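Local structure of putative invasin (Yersinia pseudotuberculosis IP 31758, 5N40) at residues I194-T199 with A227-N232; V151-S156 with S221-Q226. The protein probably serves as a bacterial surface adhesin, an elongated invasin-type protein whose immunoglobulin-like domains carry a C-type lectin-like adhesion domain. The protein carries 1 engineered substitution. One frame throughout, in Å; residues are numbered along the deposited sequence.

Overall arrangement
Both contacts join the far end of the second immunoglobulin-like domain to the loop that leads from strand 209-217 toward strand 236-239 of the C-type lectin-like part. Their centres lie about 6 Å apart, and 221-226 runs straight on into 227-232, so interactions 1 and 2 form one continuous interface. They also touch directly: R153 N and S228 O, 2.7 Å apart, are hydrogen-bonded, as are Q154 NE2 and A227 O at 2.8 Å. W230 of interaction 1 packs on R153 of interaction 2. The carboxylate of E265 also bonds to S221 OG and accepts from the backbone N atoms of S228 and M229.

Interaction 1: I194-T199 with A227-N232; sequences IGVQTT and ASMWGN
G195 O takes the one hydrogen bond between these segments, from W230 N at 2.9 Å, and the N-H points almost straight at it (168°). Here the end of the immunoglobulin-like domain meets the loop leading into the C-type lectin-like domain. Carbon crowds the same oxygen: M229 CB lies 3.6 Å from G195 O, and W230 brings the edge of its indole, with CD1 3.4 Å from G195 O and close to the ring plane. G195 itself has a positive phi, at which a CB would press on the carbonyl O of I194, and G195 CA comes within 3.3 Å of W230 O.

The two side chains next to this bond go separate ways. M229 bends at both chi2 and chi3 and curls back to the 194-199 segment, where M229 CE meets I194 O at 3.4 Å and also packs on I194 CG1 and V196 CG1. W230, its CG anti to the carbonyl carbon (chi1 -61°), lies alongside Q197, and W230 NE1 approaches Q197 CB at 3.7 Å. The Q197 amide is turned 26° from the indole plane. T215 touches both of these side chains, and the indole continues to R116 and N217, across the end of the immunoglobulin-like sheet.

Strand 197-204 is tied to strand 142-151 here, through the backbone bond of Q197 with V151, while the indole rests beside it. A single straight backbone bond joins the segments, and the methionine and tryptophan packed round G195 O probably limit water's access to it.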
ATOM      1  N   ILE A 194       3.495   0.828  13.670  1.00 14.31           N
ATOM      2  CA  ILE A 194       3.304   1.151  15.078  1.00 13.03           C
ATOM      3  C   ILE A 194       1.898   1.692  15.354  1.00 13.63           C
ATOM      4  O   ILE A 194       1.651   2.249  16.415  1.00 13.23           O
ATOM      5  CB  ILE A 194       4.397   2.116  15.583  1.00 13.98           C
ATOM      6  CG1 ILE A 194       4.323   3.489  14.900  1.00 15.76           C
ATOM      7  CG2 ILE A 194       5.772   1.477  15.373  1.00 17.48           C
ATOM      8  CD1 ILE A 194       5.303   4.506  15.479  1.00 20.35           C
ATOM      9  N   GLY A 195       0.965   1.512  14.415  1.00 13.95           N
ATOM     10  CA  GLY A 195      -0.417   1.918  14.614  1.00 10.06           C
ATOM     11  C   GLY A 195      -0.780   3.201  13.896  1.00 13.57           C
ATOM     12  O   GLY A 195      -1.262   4.159  14.513  1.00 12.98           O
ATOM     13  N   VAL A 196      -0.569   3.227  12.584  1.00 12.46           N
ATOM     14  CA  VAL A 196      -0.699   4.456  11.818  1.00 11.96           C
ATOM     15  C   VAL A 196      -1.631   4.252  10.628  1.00 13.54           C
ATOM     16  O   VAL A 196      -1.845   3.138  10.141  1.00 10.29           O
ATOM     17  CB  VAL A 196       0.676   4.985  11.341  1.00 12.46           C
ATOM     18  CG1 VAL A 196       1.531   5.364  12.533  1.00 13.54           C
ATOM     19  CG2 VAL A 196       1.401   3.954  10.496  1.00 13.62           C
ATOM     20  N   GLN A 197      -2.180   5.376  10.166  1.00 12.70           N
ATOM     21  CA  GLN A 197      -2.939   5.459   8.929  1.00 14.64           C
ATOM     22  C   GLN A 197      -2.001   5.978   7.848  1.00 11.24           C
ATOM     23  O   GLN A 197      -1.462   7.082   7.973  1.00 12.78           O
ATOM     24  CB  GLN A 197      -4.138   6.391   9.096  1.00 15.49           C
ATOM     25  CG  GLN A 197      -4.947   6.641   7.840  1.00 14.42           C
ATOM     26  CD  GLN A 197      -5.816   7.876   7.950  1.00 20.81           C
ATOM     27  OE1 GLN A 197      -5.442   8.965   7.492  1.00 24.06           O
ATOM     28  NE2 GLN A 197      -6.987   7.717   8.535  1.00 18.10           N
ATOM     29  N   THR A 198      -1.799   5.177   6.808  1.00 10.93           N
ATOM     30  CA  THR A 198      -0.881   5.509   5.729  1.00 11.29           C
ATOM     31  C   THR A 198      -1.681   5.842   4.478  1.00 10.74           C
ATOM     32  O   THR A 198      -2.566   5.080   4.078  1.00 10.77           O
ATOM     33  CB  THR A 198       0.078   4.351   5.452  1.00 11.77           C
ATOM     34  OG1 THR A 198       0.800   4.035   6.651  1.00 14.78           O
ATOM     35  CG2 THR A 198       1.069   4.717   4.336  1.00 14.79           C
ATOM     36  N   THR A 199      -1.365   6.974   3.862  1.00 10.96           N
ATOM     37  CA  THR A 199      -1.970   7.341   2.589  1.00 11.14           C
ATOM     38  C   THR A 199      -1.068   6.822   1.480  1.00 11.04           C
ATOM     39  O   THR A 199       0.084   7.253   1.352  1.00 14.67           O
ATOM     40  CB  THR A 199      -2.152   8.851   2.479  1.00 16.24           C
ATOM     41  OG1 THR A 199      -2.976   9.316   3.553  1.00 13.20           O
ATOM     42  CG2 THR A 199      -2.798   9.209   1.145  1.00 15.08           C
ATOM     43  N   ALA A 227      -7.371   7.346  21.918  1.00 14.58           N
ATOM     44  CA  ALA A 227      -6.020   6.808  21.860  1.00 15.68           C
ATOM     45  C   ALA A 227      -5.159   7.617  20.900  1.00 14.84           C
ATOM     46  O   ALA A 227      -5.656   8.233  19.951  1.00 14.11           O
ATOM     47  CB  ALA A 227      -6.048   5.343  21.414  1.00 13.43           C
ATOM     48  N   SER A 228      -3.850   7.606  21.155  1.00 14.80           N
ATOM     49  CA  SER A 228      -2.911   8.296  20.274  1.00 14.87           C
ATOM     50  C   SER A 228      -2.739   7.549  18.956  1.00 14.63           C
ATOM     51  O   SER A 228      -2.776   8.154  17.878  1.00 13.50           O
ATOM     52  CB  SER A 228      -1.562   8.456  20.974  1.00 16.38           C
ATOM     53  OG  SER A 228      -1.655   9.350  22.073  1.00 20.53           O
ATOM     54  N   MET A 229      -2.544   6.238  19.027  1.00 11.45           N
ATOM     55  CA  MET A 229      -2.331   5.398  17.861  1.00 11.54           C
ATOM     56  C   MET A 229      -3.597   4.624  17.518  1.00 15.25           C
ATOM     57  O   MET A 229      -4.548   4.542  18.304  1.00 14.89           O
ATOM     58  CB  MET A 229      -1.176   4.417  18.111  1.00 12.98           C
ATOM     59  CG  MET A 229       0.019   5.003  18.855  1.00 14.50           C
ATOM     60  SD  MET A 229       0.764   6.434  18.044  1.00 16.64           S
ATOM     61  CE  MET A 229       1.392   5.683  16.554  1.00 15.48           C
ATOM     62  N   TRP A 230      -3.582   4.024  16.329  1.00 12.77           N
ATOM     63  CA  TRP A 230      -4.645   3.115  15.908  1.00 14.39           C
ATOM     64  C   TRP A 230      -4.340   1.719  16.446  1.00 12.20           C
ATOM     65  O   TRP A 230      -3.303   1.141  16.104  1.00 13.47           O
ATOM     66  CB  TRP A 230      -4.749   3.083  14.388  1.00 14.25           C
ATOM     67  CG  TRP A 230      -5.079   4.396  13.762  1.00 14.79           C
ATOM     68  CD1 TRP A 230      -4.201   5.330  13.281  1.00 15.18           C
ATOM     69  CD2 TRP A 230      -6.387   4.914  13.524  1.00 15.35           C
ATOM     70  NE1 TRP A 230      -4.890   6.399  12.764  1.00 15.82           N
ATOM     71  CE2 TRP A 230      -6.234   6.169  12.902  1.00 14.96           C
ATOM     72  CE3 TRP A 230      -7.677   4.441  13.786  1.00 18.14           C
ATOM     73  CZ2 TRP A 230      -7.323   6.956  12.540  1.00 19.49           C
ATOM     74  CZ3 TRP A 230      -8.755   5.219  13.421  1.00 18.88           C
ATOM     75  CH2 TRP A 230      -8.573   6.464  12.807  1.00 19.08           C
ATOM     76  N   GLY A 231      -5.247   1.159  17.260  1.00 11.65           N
ATOM     77  CA  GLY A 231      -4.946  -0.061  17.986  1.00  8.73           C
ATOM     78  C   GLY A 231      -6.116  -1.026  18.051  1.00 14.13           C
ATOM     79  O   GLY A 231      -7.253  -0.682  17.721  1.00 14.42           O
ATOM     80  N   ASN A 232      -5.812  -2.254  18.494  1.00 16.08           N
ATOM     81  CA  ASN A 232      -6.833  -3.277  18.723  1.00 12.60           C
ATOM     82  C   ASN A 232      -6.554  -4.043  20.007  1.00 14.07           C
ATOM     83  O   ASN A 232      -6.742  -5.260  20.071  1.00 14.19           O
ATOM     84  CB  ASN A 232      -6.917  -4.256  17.549  1.00 12.13           C
ATOM     85  CG  ASN A 232      -5.668  -5.102  17.408  1.00 13.90           C
ATOM     86  OD1 ASN A 232      -4.552  -4.599  17.545  1.00 16.16           O
ATOM     87  ND2 ASN A 232      -5.845  -6.396  17.140  1.00 13.79           N
TER

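Interaction 2: V151-S156 with S221-Q226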
ATOM      1  N   VAL A 151      -0.062   9.294   9.665  1.00 13.00           N
ATOM      2  CA  VAL A 151      -0.531   9.993  10.856  1.00 13.00           C
ATOM      3  C   VAL A 151      -1.004   8.976  11.888  1.00 11.76           C
ATOM      4  O   VAL A 151      -1.335   7.836  11.565  1.00 13.07           O
ATOM      5  CB  VAL A 151      -1.674  10.991  10.555  1.00 16.34           C
ATOM      6  CG1 VAL A 151      -1.202  12.076   9.587  1.00 15.17           C
ATOM      7  CG2 VAL A 151      -2.908  10.263   9.999  1.00 15.93           C
ATOM      8  N   ASN A 152      -1.042   9.413  13.140  1.00 11.11           N
ATOM      9  CA  ASN A 152      -1.609   8.596  14.208  1.00 12.75           C
ATOM     10  C   ASN A 152      -3.116   8.858  14.253  1.00 12.47           C
ATOM     11  O   ASN A 152      -3.694   9.365  13.287  1.00 16.80           O
ATOM     12  CB  ASN A 152      -0.865   8.859  15.528  1.00 14.25           C
ATOM     13  CG  ASN A 152      -1.116  10.247  16.104  1.00 18.07           C
ATOM     14  OD1 ASN A 152      -1.902  11.035  15.580  1.00 15.78           O
ATOM     15  ND2 ASN A 152      -0.424  10.551  17.203  1.00 17.08           N
ATOM     16  N   ARG A 153      -3.783   8.487  15.345  1.00 11.53           N
ATOM     17  CA  ARG A 153      -5.230   8.641  15.421  1.00 12.95           C
ATOM     18  C   ARG A 153      -5.658  10.054  15.806  1.00 16.53           C
ATOM     19  O   ARG A 153      -6.859  10.350  15.776  1.00 14.40           O
ATOM     20  CB  ARG A 153      -5.800   7.619  16.413  1.00 13.40           C
ATOM     21  CG  ARG A 153      -7.306   7.532  16.402  1.00 14.22           C
ATOM     22  CD  ARG A 153      -7.827   6.245  17.030  1.00 13.89           C
ATOM     23  NE  ARG A 153      -9.251   6.100  16.747  1.00 14.11           N
ATOM     24  CZ  ARG A 153      -9.977   5.012  16.982  1.00 18.14           C
ATOM     25  NH1 ARG A 153      -9.440   3.933  17.536  1.00 14.62           N
ATOM     26  NH2 ARG A 153     -11.261   5.012  16.656  1.00 19.68           N
ATOM     27  N   GLN A 154      -4.708  10.934  16.140  1.00 17.54           N
ATOM     28  CA  GLN A 154      -4.994  12.318  16.494  1.00 15.54           C
ATOM     29  C   GLN A 154      -4.442  13.299  15.461  1.00 14.90           C
ATOM     30  O   GLN A 154      -4.198  14.466  15.784  1.00 19.00           O
ATOM     31  CB  GLN A 154      -4.440  12.631  17.883  1.00 14.55           C
ATOM     32  CG  GLN A 154      -4.969  11.697  18.973  1.00 16.47           C
ATOM     33  CD  GLN A 154      -6.478  11.741  19.084  1.00 18.71           C
ATOM     34  OE1 GLN A 154      -7.098  12.778  18.842  1.00 20.53           O
ATOM     35  NE2 GLN A 154      -7.082  10.613  19.443  1.00 18.05           N
ATOM     36  N   ASN A 155      -4.254  12.844  14.225  1.00 15.50           N
ATOM     37  CA  ASN A 155      -3.816  13.672  13.106  1.00 16.65           C
ATOM     38  C   ASN A 155      -2.379  14.148  13.249  1.00 17.00           C
ATOM     39  O   ASN A 155      -1.986  15.118  12.601  1.00 22.57           O
ATOM     40  CB  ASN A 155      -4.735  14.879  12.922  1.00 18.18           C
ATOM     41  CG  ASN A 155      -4.688  15.434  11.511  1.00 21.99           C
ATOM     42  OD1 ASN A 155      -4.646  14.679  10.541  1.00 23.74           O
ATOM     43  ND2 ASN A 155      -4.680  16.758  11.390  1.00 20.33           N
ATOM     44  N   SER A 156      -1.588  13.501  14.081  1.00 15.54           N
ATOM     45  CA  SER A 156      -0.199  13.922  14.228  1.00 18.29           C
ATOM     46  C   SER A 156       0.677  13.159  13.241  1.00 17.96           C
ATOM     47  O   SER A 156       0.527  11.942  13.112  1.00 13.72           O
ATOM     48  CB  SER A 156       0.299  13.684  15.647  1.00 22.90           C
ATOM     49  OG  SER A 156       1.612  14.202  15.801  1.00 25.73           O
ATOM     50  N   SER A 221      -2.187  -0.458  21.580  1.00 13.79           N
ATOM     51  CA  SER A 221      -3.041   0.701  21.749  1.00 12.75           C
ATOM     52  C   SER A 221      -4.502   0.272  21.817  1.00 10.51           C
ATOM     53  O   SER A 221      -4.925  -0.616  21.066  1.00 11.72           O
ATOM     54  CB  SER A 221      -2.867   1.697  20.591  1.00 13.75           C
ATOM     55  OG  SER A 221      -1.659   2.419  20.716  1.00 14.17           O
ATOM     56  N   PRO A 222      -5.299   0.881  22.680  1.00 11.38           N
ATOM     57  CA  PRO A 222      -6.723   0.529  22.708  1.00 11.84           C
ATOM     58  C   PRO A 222      -7.462   1.112  21.511  1.00 14.31           C
ATOM     59  O   PRO A 222      -7.076   2.144  20.950  1.00 14.47           O
ATOM     60  CB  PRO A 222      -7.211   1.134  24.022  1.00 14.78           C
ATOM     61  CG  PRO A 222      -6.298   2.278  24.273  1.00 20.39           C
ATOM     62  CD  PRO A 222      -4.968   1.937  23.650  1.00 14.14           C
ATOM     63  N   ASP A 223      -8.541   0.426  21.121  1.00 13.90           N
ATOM     64  CA  ASP A 223      -9.408   0.889  20.037  1.00 14.61           C
ATOM     65  C   ASP A 223     -10.375   1.906  20.627  1.00 17.36           C
ATOM     66  O   ASP A 223     -11.537   1.618  20.927  1.00 17.66           O
ATOM     67  CB  ASP A 223     -10.142  -0.274  19.381  1.00 14.82           C
ATOM     68  CG  ASP A 223     -10.981   0.166  18.185  1.00 18.80           C
ATOM     69  OD1 ASP A 223     -10.775   1.293  17.683  1.00 14.85           O
ATOM     70  OD2 ASP A 223     -11.850  -0.620  17.745  1.00 22.84           O
ATOM     71  N   SER A 224      -9.855   3.112  20.821  1.00 15.74           N
ATOM     72  CA  SER A 224     -10.592   4.224  21.401  1.00 16.89           C
ATOM     73  C   SER A 224     -10.301   5.470  20.585  1.00 17.84           C
ATOM     74  O   SER A 224      -9.159   5.701  20.189  1.00 15.65           O
ATOM     75  CB  SER A 224     -10.189   4.468  22.859  1.00 19.86           C
ATOM     76  OG  SER A 224     -10.570   5.769  23.272  1.00 19.55           O
ATOM     77  N   ALA A 225     -11.332   6.278  20.337  1.00 19.68           N
ATOM     78  CA  ALA A 225     -11.112   7.533  19.629  1.00 17.00           C
ATOM     79  C   ALA A 225     -10.176   8.464  20.393  1.00 17.63           C
ATOM     80  O   ALA A 225      -9.637   9.405  19.796  1.00 18.87           O
ATOM     81  CB  ALA A 225     -12.450   8.228  19.363  1.00 27.15           C
ATOM     82  N   GLN A 226      -9.961   8.217  21.693  1.00 17.14           N
ATOM     83  CA  GLN A 226      -9.061   9.022  22.512  1.00 17.36           C
ATOM     84  C   GLN A 226      -7.629   8.506  22.515  1.00 15.64           C
ATOM     85  O   GLN A 226      -6.754   9.169  23.080  1.00 18.19           O
ATOM     86  CB  GLN A 226      -9.557   9.074  23.962  1.00 22.51           C
ATOM     87  CG  GLN A 226     -10.946   9.651  24.134  1.00 21.89           C
ATOM     88  CD  GLN A 226     -11.389   9.635  25.582  1.00 24.68           C
ATOM     89  OE1 GLN A 226     -11.845   8.611  26.093  1.00 22.92           O
ATOM     90  NE2 GLN A 226     -11.253  10.773  26.254  1.00 20.01           N
TER
HETATM   91  O   HOH W   1      -6.928   3.227  18.526  1.00 11.91           O
HETATM   92  O   HOH W   2     -13.063   2.696  16.751  1.00 27.96           O
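The guanidinium of R153 lies over a peptide carbonyl without bonding to it: S224 O sits over one face, toward the rim, 3.4 Å from R153 CZ, and the angles from NE and NH1 are too poor for a hydrogen bond. A225 CA lies over the same face. The edge of the group does the polar work. R153 NH1 makes a salt bridge to D223 OD1 at 3.0 Å, nearly in the guanidinium plane and close to linear (164°), while the carboxylate is turned 31° from that plane. Two waters also lie at this edge. One takes a bond from R153 NH1 and gives one to P222 O; the other accepts from R153 NH2 and donates to D223 OD1. An extended chain, with CG anti to the backbone N (chi1 -170°), carries R153 across. D223 OD1 has a second charged partner, R116.

Next to R153 in the chain, Q154 bends at chi2, and Q154 NE2 donates to A225 O at 2.8 Å, with the acceptor nearly in the amide plane.

Both arms leave a type I turn from N152 to N155. There N152 OD1 accepts from Q154 N, an Asx turn, and from S156 N, each at 2.9 Å and from opposite faces of its plane. Across the contact, S224 OG accepts from Q226 N in an ST turn.

The loop after strand 142-151 thus meets the linking loop at the surface, through side-chain donors and backbone or carboxylate acceptors. Two arginines at D223 OD1 would further stabilise its negative charge, and the bridging waters add to the polar links along this edge.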